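Local coordinates for putative oxygenase (Streptomyces viridochromogenes Tue57, PDB 4XAA), which probably acts as an iron- and 2-oxoglutarate-dependent oxygenase performing an oxidative cyclization in orthosomycin biosynthesis, at residues 136-141 / 209-214. Numbering follows the deposited sequence.
Sequences VCNLSI and TIVIEY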
loop_
_atom_site.group_PDB
_atom_site.type_symbol
_atom_site.label_atom_id
_atom_site.label_comp_id
_atom_site.label_asym_id
_atom_site.label_seq_id
_atom_site.Cartn_x
_atom_site.Cartn_y
_atom_site.Cartn_z
ATOM N N VAL A 136 -5.191 13.025 3.294
ATOM C CA VAL A 136 -4.573 12.286 2.197
ATOM C C VAL A 136 -4.465 10.831 2.635
ATOM O O VAL A 136 -3.981 10.556 3.720
ATOM C CB VAL A 136 -3.158 12.864 1.820
ATOM C CG1 VAL A 136 -2.665 12.315 0.500
ATOM C CG2 VAL A 136 -3.194 14.368 1.742
ATOM N N CYS A 137 -4.941 9.899 1.818
ATOM C CA CYS A 137 -4.817 8.490 2.174
ATOM C C CYS A 137 -4.188 7.661 1.076
ATOM O O CYS A 137 -4.132 8.077 -0.069
ATOM C CB CYS A 137 -6.184 7.891 2.530
ATOM S SG CYS A 137 -7.346 7.871 1.146
ATOM N N ASN A 138 -3.708 6.482 1.454
ATOM C CA ASN A 138 -3.228 5.483 0.521
ATOM C C ASN A 138 -4.206 4.344 0.434
ATOM O O ASN A 138 -4.642 3.818 1.454
ATOM C CB ASN A 138 -1.866 4.939 0.946
ATOM C CG ASN A 138 -0.714 5.891 0.622
ATOM O OD1 ASN A 138 -0.234 5.945 -0.514
ATOM N ND2 ASN A 138 -0.252 6.626 1.629
ATOM N N LEU A 139 -4.561 3.955 -0.783
ATOM C CA LEU A 139 -5.349 2.743 -0.966
ATOM C C LEU A 139 -4.403 1.645 -1.370
ATOM O O LEU A 139 -3.701 1.765 -2.372
ATOM C CB LEU A 139 -6.446 2.917 -2.023
ATOM C CG LEU A 139 -7.835 3.321 -1.522
ATOM C CD1 LEU A 139 -7.752 4.629 -0.779
ATOM C CD2 LEU A 139 -8.796 3.444 -2.680
ATOM N N SER A 140 -4.359 0.589 -0.570
ATOM C CA SER A 140 -3.519 -0.549 -0.871
ATOM C C SER A 140 -4.402 -1.657 -1.384
ATOM O O SER A 140 -5.155 -2.269 -0.622
ATOM C CB SER A 140 -2.732 -0.999 0.362
ATOM O OG SER A 140 -1.938 0.063 0.877
ATOM N N ILE A 141 -4.331 -1.886 -2.689
ATOM C CA ILE A 141 -5.066 -2.973 -3.310
ATOM C C ILE A 141 -4.214 -4.228 -3.267
ATOM O O ILE A 141 -3.228 -4.349 -3.986
ATOM C CB ILE A 141 -5.455 -2.662 -4.771
ATOM C CG1 ILE A 141 -6.138 -1.297 -4.873
ATOM C CG2 ILE A 141 -6.363 -3.750 -5.300
ATOM C CD1 ILE A 141 -6.236 -0.784 -6.302
ATOM N N THR A 209 1.165 -5.567 -4.008
ATOM C CA THR A 209 0.195 -4.562 -3.619
ATOM C C THR A 209 0.273 -3.389 -4.585
ATOM O O THR A 209 1.360 -2.981 -4.978
ATOM C CB THR A 209 0.455 -4.086 -2.166
ATOM O OG1 THR A 209 0.303 -5.194 -1.275
ATOM C CG2 THR A 209 -0.504 -2.998 -1.750
ATOM N N ILE A 210 -0.877 -2.868 -4.990
ATOM C CA ILE A 210 -0.927 -1.602 -5.712
ATOM C C ILE A 210 -1.322 -0.498 -4.738
ATOM O O ILE A 210 -2.431 -0.498 -4.223
ATOM C CB ILE A 210 -1.928 -1.649 -6.906
ATOM C CG1 ILE A 210 -1.417 -2.596 -7.987
ATOM C CG2 ILE A 210 -2.148 -0.273 -7.501
ATOM C CD1 ILE A 210 -2.417 -2.854 -9.073
ATOM N N VAL A 211 -0.401 0.422 -4.472
ATOM C CA VAL A 211 -0.667 1.571 -3.603
ATOM C C VAL A 211 -0.922 2.839 -4.430
ATOM O O VAL A 211 -0.078 3.266 -5.244
ATOM C CB VAL A 211 0.508 1.847 -2.627
ATOM C CG1 VAL A 211 0.132 2.913 -1.605
ATOM C CG2 VAL A 211 0.928 0.582 -1.931
ATOM N N ILE A 212 -2.089 3.433 -4.215
ATOM C CA ILE A 212 -2.467 4.662 -4.887
ATOM C C ILE A 212 -2.726 5.708 -3.815
ATOM O O ILE A 212 -3.411 5.456 -2.831
ATOM C CB ILE A 212 -3.721 4.457 -5.809
ATOM C CG1 ILE A 212 -3.460 3.362 -6.845
ATOM C CG2 ILE A 212 -4.112 5.733 -6.532
ATOM C CD1 ILE A 212 -4.568 3.231 -7.894
ATOM N N GLU A 213 -2.148 6.883 -3.974
ATOM C CA GLU A 213 -2.396 7.922 -2.991
ATOM C C GLU A 213 -3.478 8.874 -3.476
ATOM O O GLU A 213 -3.412 9.356 -4.599
ATOM C CB GLU A 213 -1.116 8.681 -2.688
ATOM C CG GLU A 213 -1.296 9.800 -1.692
ATOM C CD GLU A 213 0.020 10.458 -1.336
ATOM O OE1 GLU A 213 0.892 9.766 -0.759
ATOM O OE2 GLU A 213 0.188 11.657 -1.641
ATOM N N TYR A 214 -4.476 9.122 -2.632
ATOM C CA TYR A 214 -5.550 10.051 -2.958
ATOM C C TYR A 214 -5.548 11.208 -1.994
ATOM O O TYR A 214 -5.376 11.014 -0.785
ATOM C CB TYR A 214 -6.927 9.370 -2.930
ATOM C CG TYR A 214 -7.080 8.256 -3.932
ATOM C CD1 TYR A 214 -7.652 8.484 -5.192
ATOM C CD2 TYR A 214 -6.645 6.976 -3.627
ATOM C CE1 TYR A 214 -7.784 7.448 -6.104
ATOM C CE2 TYR A 214 -6.767 5.949 -4.523
ATOM C CZ TYR A 214 -7.333 6.184 -5.752
ATOM O OH TYR A 214 -7.428 5.133 -6.621
HETATM O O HOH W 1 1.855 6.691 -1.836
#
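The carboxylate oxygen OE2 of E213 is gripped twice, by a salt bridge from R128 NH2 and a hydrogen bond with T107 OG1. Its side chain runs along one face of the larger sheet of the double-stranded beta-helix, where 136-141 and 209-214 are antiparallel neighbours. Extended from the backbone, with CG anti to N (chi1 179°), it passes V136, whose CG1 lies 3.6 Å from E213 CG. The same face carries N138, S140 and V211 and looks toward the metal centre; the N138 side chain is about 6 Å from the nickel bound by H125, D127 and H196. A water donates to N138 OD1 at 2.6 Å and, weakly, to E213 OE1, linking an amide and a carboxylate whose planes are turned 76° apart. N138 OD1 also sits 3.2 Å from V211 CG1.

Six backbone hydrogen bonds join the strands in the reciprocal pairs C137/Y214, L139/I212 and I141/I210. Among the straighter is I141 N to I210 O (2.8 Å, 167°), although the donor lies above the carbonyl plane.

On the other face, L139 and Y214 cross at about a right angle and both pack on A96 of helix 90-100. Both leucine methyls meet the CD2–CE2 side of the ring: L139 CD1 lies 3.9 Å from Y214 CD2, and L139 CD2 lies 3.7 Å from Y214 CE2.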